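DITP/XTP pyrophosphatase (Staphylococcus aureus, PDB 4BNQ) probably hydrolyses non-canonical purine nucleoside triphosphates such as XTP, dITP and ITP to monophosphate and diphosphate, clearing them from the nucleotide pool. Local coordinates at residues 8-13 with 147-152; 14-19 with 176-181. One frame throughout, in Å; residues are numbered along the deposited sequence.

In the fold
Contacts 1 and 2 share helix 11-20: contact 1 uses its first turn and the loop before it, contact 2 the turns that follow. Their centres lie about 10 Å apart, and along the chain the segments alternate, and the 147-152 loop and helix 177-191 pack against neighbouring parts of one helix. Phe149 and Arg178 join the two, with Phe149 CZ 3.2 Å from Arg178 NH2; Phe149 CE1 also comes within 3.6 Å of Asp16 OD2. Residues 8-13 and 149-152, together with His177 and Arg178, belong to the predicted substrate site. A phosphate ion bound by Ser8, Asn9 and Lys13 lies at the contact 1 end of this group.

Contact 1: residues 8-13 with 147-152; sequences SNNQGK and NGFGYD. With PO4 (phosphate ion), chain C.
Phe149 lays one face of its ring against the first turn of helix 11-20, over the backbone of Gly12. Gly12 CA stands 3.9 Å from the ring centroid, 26° off the normal, a CH-pi contact. Next to it, Phe149 CE1 meets the carbonyl carbon Gly12 C at 3.5 Å. Gly12, having no side chain, presents its CA and carbonyl carbon directly to the ring. Phe149 CG sits between its own backbone N and carbonyl carbon (chi1 66°), which swings the ring out of the loop and onto the helix. The CG of Lys13 passes the ring at CZ, its chain crossing at about a right angle. Asn10 makes the looser side: its amide is tilted 61° from the ring plane, with Asn10 OD1 over a face but displaced toward the CE2 and CD2 side, and Asn10 ND2 3.9 Å from Phe149 CE2. Asn10 is the N-cap residue of helix 11-20, its OD1 accepting from Lys13 N at 3.0 Å and weakly from Gly12 N. In the 147-152 loop a type II' turn runs from Phe149 to Asp152, and Phe149 N donates to Asp152 OD2 at 2.9 Å, an oxygen that also pairs with Lys172.

Beyond the ring, the extended chain of Lys13 leads away to a phosphate ion, probably from the crystallisation liquor. Lys13 NZ bonds phosphate O1 at 2.8 Å, Ser8 OG meets the same oxygen, and Asn9 N gives phosphate O4 a 2.9 Å bond; Lys52 supplies a further one. Ser8 OG in turn accepts from Asn10 N, forming an ST turn. Packing by an aromatic face beside a cluster of anion-binding donors is consistent with a predicted nucleotide site in which segment 8-13 receives phosphate groups.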
loop_
_atom_site.group_PDB
_atom_site.type_symbol
_atom_site.label_atom_id
_atom_site.label_comp_id
_atom_site.label_asym_id
_atom_site.label_seq_id
_atom_site.Cartn_x
_atom_site.Cartn_y
_atom_site.Cartn_z
ATOM N N SER A 8 14.275 8.720 14.989
ATOM C CA SER A 8 14.852 7.406 14.847
ATOM C C SER A 8 16.354 7.528 14.864
ATOM O O SER A 8 16.907 8.459 14.239
ATOM C CB SER A 8 14.420 6.778 13.528
ATOM O OG SER A 8 15.008 5.498 13.405
ATOM N N ASN A 9 16.998 6.593 15.579
ATOM C CA ASN A 9 18.459 6.512 15.685
ATOM C C ASN A 9 19.033 5.667 14.566
ATOM O O ASN A 9 20.247 5.500 14.462
ATOM C CB ASN A 9 18.892 5.863 17.009
ATOM C CG ASN A 9 18.691 6.775 18.205
ATOM O OD1 ASN A 9 18.814 7.998 18.099
ATOM N ND2 ASN A 9 18.374 6.184 19.349
ATOM N N ASN A 10 18.157 5.097 13.751
ATOM C CA ASN A 10 18.602 4.162 12.735
ATOM C C ASN A 10 18.950 4.927 11.460
ATOM O O ASN A 10 18.077 5.494 10.802
ATOM C CB ASN A 10 17.521 3.110 12.489
ATOM C CG ASN A 10 17.965 2.007 11.537
ATOM O OD1 ASN A 10 18.506 2.270 10.461
ATOM N ND2 ASN A 10 17.712 0.766 11.922
ATOM N N GLN A 11 20.234 4.944 11.120
ATOM C CA GLN A 11 20.709 5.720 9.977
ATOM C C GLN A 11 20.205 5.169 8.649
ATOM O O GLN A 11 20.056 5.926 7.688
ATOM C CB GLN A 11 22.243 5.832 9.989
ATOM C CG GLN A 11 22.787 6.563 11.219
ATOM C CD GLN A 11 22.385 8.032 11.246
ATOM O OE1 GLN A 11 22.094 8.631 10.201
ATOM N NE2 GLN A 11 22.358 8.617 12.440
ATOM N N GLY A 12 19.935 3.864 8.612
ATOM C CA GLY A 12 19.342 3.227 7.446
ATOM C C GLY A 12 17.947 3.764 7.191
ATOM O O GLY A 12 17.620 4.133 6.056
ATOM N N LYS A 13 17.129 3.824 8.246
ATOM C CA LYS A 13 15.800 4.420 8.148
ATOM C C LYS A 13 15.851 5.869 7.662
ATOM O O LYS A 13 15.084 6.250 6.774
ATOM C CB LYS A 13 15.068 4.359 9.489
ATOM C CG LYS A 13 14.721 2.966 9.970
ATOM C CD LYS A 13 13.730 3.056 11.121
ATOM C CE LYS A 13 13.559 1.704 11.827
ATOM N NZ LYS A 13 12.801 1.881 13.102
ATOM N N ASN A 147 22.906 -3.240 -0.575
ATOM C CA ASN A 147 22.266 -1.965 -0.252
ATOM C C ASN A 147 21.309 -2.121 0.922
ATOM O O ASN A 147 21.042 -3.238 1.372
ATOM C CB ASN A 147 21.482 -1.411 -1.451
ATOM C CG ASN A 147 22.376 -0.985 -2.596
ATOM O OD1 ASN A 147 23.538 -0.617 -2.393
ATOM N ND2 ASN A 147 21.835 -1.032 -3.816
ATOM N N GLY A 148 20.779 -1.005 1.409
ATOM C CA GLY A 148 19.779 -1.039 2.463
ATOM C C GLY A 148 20.413 -1.395 3.788
ATOM O O GLY A 148 21.576 -1.069 4.027
ATOM N N PHE A 149 19.651 -2.068 4.649
ATOM C CA PHE A 149 20.101 -2.383 5.997
ATOM C C PHE A 149 19.207 -3.463 6.602
ATOM O O PHE A 149 18.236 -3.903 5.978
ATOM C CB PHE A 149 20.046 -1.122 6.874
ATOM C CG PHE A 149 18.647 -0.612 7.100
ATOM C CD1 PHE A 149 18.023 0.175 6.145
ATOM C CD2 PHE A 149 17.942 -0.943 8.247
ATOM C CE1 PHE A 149 16.717 0.633 6.338
ATOM C CE2 PHE A 149 16.644 -0.495 8.442
ATOM C CZ PHE A 149 16.031 0.295 7.483
ATOM N N GLY A 150 19.522 -3.882 7.823
ATOM C CA GLY A 150 18.682 -4.836 8.515
ATOM C C GLY A 150 18.529 -6.134 7.745
ATOM O O GLY A 150 19.515 -6.682 7.266
ATOM N N TYR A 151 17.300 -6.624 7.605
ATOM C CA TYR A 151 17.095 -7.909 6.953
ATOM C C TYR A 151 17.003 -7.764 5.444
ATOM O O TYR A 151 16.683 -8.728 4.743
ATOM C CB TYR A 151 15.841 -8.613 7.489
ATOM C CG TYR A 151 15.903 -8.923 8.967
ATOM C CD1 TYR A 151 16.516 -10.083 9.433
ATOM C CD2 TYR A 151 15.352 -8.056 9.898
ATOM C CE1 TYR A 151 16.579 -10.367 10.791
ATOM C CE2 TYR A 151 15.412 -8.331 11.256
ATOM C CZ TYR A 151 16.028 -9.486 11.692
ATOM O OH TYR A 151 16.076 -9.752 13.034
ATOM N N ASP A 152 17.293 -6.572 4.934
ATOM C CA ASP A 152 17.240 -6.367 3.487
ATOM C C ASP A 152 17.892 -7.477 2.625
ATOM O O ASP A 152 17.294 -7.911 1.636
ATOM C CB ASP A 152 17.778 -4.978 3.120
ATOM C CG ASP A 152 16.809 -3.874 3.486
ATOM O OD1 ASP A 152 15.706 -4.226 3.961
ATOM O OD2 ASP A 152 17.128 -2.664 3.291
HETATM P P PO4 C . 14.724 3.188 15.909
HETATM O O1 PO4 C . 13.863 3.833 14.822
HETATM O O2 PO4 C . 15.476 2.014 15.328
HETATM O O3 PO4 C . 13.814 2.687 17.016
HETATM O O4 PO4 C . 15.692 4.190 16.471
#

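Contact 2: residues 14-19 with 176-181; sequences INDFKV and SHRRNA
Two helical segments face each other here, 14-19 within helix 11-20 and 176-181 at the start of helix 177-191, with CA atoms closest at Asp16 and Arg178, 8.1 Å apart. The backbones stay apart, and side chains fill the interval. Arg178 does most of the bridging. With CG anti to the backbone N (chi1 -174°) and the chain bent at chi2 and chi3, it carries its CD over one face of the Phe17 ring, 3.3 Å from Phe17 CZ, and turns its guanidinium toward Asp16. Arg178 NH2 donates to Asp16 OD2 at 3.1 Å in a salt bridge, meeting the anti side of that oxygen, while Arg178 NE adds a weak bond to it. The carboxylate and guanidinium planes are 37° apart.

Within the Ham1 fold, this joins the helix that begins within the predicted substrate-binding segment 8-13 to the C-terminal helix, whose first residues, His177 and Arg178, are predicted substrate ligands. Phe17 also touches Ile119 of strand 112-123, placing the buried ring between helix and sheet. Asp16 OD2 has a second salt bridge, to Lys172, and Arg178 NH1 one to Asp67, so both charges are shared in a wider network. Ser176 caps its helix, its OG accepting from Arg179 N at 2.9 Å. A water 2.6 Å from Ser176 OG also donates weakly to Asp16 OD2, linking the cap to the carboxylate.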
loop_
_atom_site.group_PDB
_atom_site.type_symbol
_atom_site.label_atom_id
_atom_site.label_comp_id
_atom_site.label_asym_id
_atom_site.label_seq_id
_atom_site.Cartn_x
_atom_site.Cartn_y
_atom_site.Cartn_z
ATOM N N ILE A 14 16.732 6.673 8.249
ATOM C CA ILE A 14 16.866 8.070 7.836
ATOM C C ILE A 14 17.190 8.167 6.343
ATOM O O ILE A 14 16.599 8.967 5.636
ATOM C CB ILE A 14 17.911 8.849 8.673
ATOM C CG1 ILE A 14 17.266 9.455 9.912
ATOM C CG2 ILE A 14 18.429 10.047 7.915
ATOM C CD1 ILE A 14 16.784 8.514 10.873
ATOM N N ASN A 15 18.095 7.327 5.864
ATOM C CA ASN A 15 18.398 7.269 4.442
ATOM C C ASN A 15 17.164 6.985 3.595
ATOM O O ASN A 15 16.944 7.646 2.587
ATOM C CB ASN A 15 19.484 6.231 4.167
ATOM C CG ASN A 15 20.792 6.563 4.870
ATOM O OD1 ASN A 15 21.115 7.746 5.081
ATOM N ND2 ASN A 15 21.550 5.528 5.244
ATOM N N ASP A 16 16.357 6.009 4.001
ATOM C CA ASP A 16 15.144 5.685 3.251
ATOM C C ASP A 16 14.217 6.868 3.249
ATOM O O ASP A 16 13.557 7.150 2.256
ATOM C CB ASP A 16 14.375 4.538 3.902
ATOM C CG ASP A 16 14.983 3.191 3.637
ATOM O OD1 ASP A 16 16.035 3.123 2.972
ATOM O OD2 ASP A 16 14.401 2.191 4.113
ATOM N N PHE A 17 14.135 7.543 4.386
ATOM C CA PHE A 17 13.203 8.646 4.502
ATOM C C PHE A 17 13.621 9.795 3.599
ATOM O O PHE A 17 12.770 10.527 3.099
ATOM C CB PHE A 17 13.078 9.107 5.953
ATOM C CG PHE A 17 12.170 8.241 6.780
ATOM C CD1 PHE A 17 10.823 8.121 6.458
ATOM C CD2 PHE A 17 12.657 7.525 7.859
ATOM C CE1 PHE A 17 9.973 7.303 7.214
ATOM C CE2 PHE A 17 11.814 6.704 8.616
ATOM C CZ PHE A 17 10.471 6.602 8.290
ATOM N N LYS A 18 14.927 9.939 3.381
ATOM C CA LYS A 18 15.426 11.012 2.524
ATOM C C LYS A 18 15.020 10.772 1.069
ATOM O O LYS A 18 14.628 11.709 0.376
ATOM C CB LYS A 18 16.942 11.204 2.671
ATOM C CG LYS A 18 17.313 11.952 3.952
ATOM C CD LYS A 18 18.824 12.118 4.130
ATOM C CE LYS A 18 19.505 10.776 4.247
ATOM N NZ LYS A 18 20.976 10.883 4.509
ATOM N N VAL A 19 15.096 9.512 0.633
ATOM C CA VAL A 19 14.598 9.099 -0.678
ATOM C C VAL A 19 13.104 9.390 -0.842
ATOM O O VAL A 19 12.675 9.920 -1.864
ATOM C CB VAL A 19 14.823 7.598 -0.908
ATOM C CG1 VAL A 19 14.167 7.149 -2.246
ATOM C CG2 VAL A 19 16.321 7.279 -0.879
ATOM N N SER A 176 8.733 -0.257 -0.652
ATOM C CA SER A 176 8.949 -0.771 0.692
ATOM C C SER A 176 7.718 -0.566 1.564
ATOM O O SER A 176 6.846 0.248 1.255
ATOM C CB SER A 176 10.157 -0.099 1.349
ATOM O OG SER A 176 9.827 1.233 1.742
ATOM N N HIS A 177 7.666 -1.322 2.654
ATOM C CA HIS A 177 6.671 -1.168 3.707
ATOM C C HIS A 177 6.658 0.258 4.277
ATOM O O HIS A 177 5.605 0.786 4.654
ATOM C CB HIS A 177 6.945 -2.194 4.817
ATOM C CG HIS A 177 8.350 -2.174 5.339
ATOM N ND1 HIS A 177 9.454 -2.339 4.503
ATOM C CD2 HIS A 177 8.840 -2.018 6.572
ATOM C CE1 HIS A 177 10.547 -2.274 5.229
ATOM N NE2 HIS A 177 10.218 -2.093 6.491
ATOM N N ARG A 178 7.832 0.871 4.330
ATOM C CA ARG A 178 7.967 2.229 4.828
ATOM C C ARG A 178 7.412 3.218 3.796
ATOM O O ARG A 178 6.785 4.196 4.161
ATOM C CB ARG A 178 9.432 2.519 5.141
ATOM C CG ARG A 178 9.715 3.857 5.812
ATOM C CD ARG A 178 10.926 3.761 6.773
ATOM N NE ARG A 178 11.857 2.732 6.361
ATOM C CZ ARG A 178 12.168 1.652 7.064
ATOM N NH1 ARG A 178 11.661 1.440 8.276
ATOM N NH2 ARG A 178 13.002 0.775 6.534
ATOM N N ARG A 179 7.634 2.962 2.510
ATOM C CA ARG A 179 7.008 3.785 1.480
ATOM C C ARG A 179 5.496 3.723 1.617
ATOM O O ARG A 179 4.819 4.743 1.506
ATOM C CB ARG A 179 7.420 3.341 0.078
ATOM C CG ARG A 179 6.609 4.005 -1.028
ATOM C CD ARG A 179 6.795 5.518 -1.017
ATOM N NE ARG A 179 5.833 6.202 -1.874
ATOM C CZ ARG A 179 6.122 6.696 -3.069
ATOM N NH1 ARG A 179 7.353 6.580 -3.550
ATOM N NH2 ARG A 179 5.181 7.302 -3.782
ATOM N N ASN A 180 4.965 2.534 1.878
ATOM C CA ASN A 180 3.513 2.376 1.961
ATOM C C ASN A 180 2.914 3.093 3.161
ATOM O O ASN A 180 1.842 3.671 3.055
ATOM C CB ASN A 180 3.107 0.897 1.982
ATOM C CG ASN A 180 3.218 0.255 0.624
ATOM O OD1 ASN A 180 3.193 0.941 -0.394
ATOM N ND2 ASN A 180 3.356 -1.064 0.597
ATOM N N ALA A 181 3.603 3.046 4.299
ATOM C CA ALA A 181 3.154 3.758 5.485
ATOM C C ALA A 181 3.176 5.256 5.257
ATOM O O ALA A 181 2.274 5.967 5.688
ATOM C CB ALA A 181 4.039 3.425 6.659
HETATM O O HOH W 1 11.975 2.501 2.329
#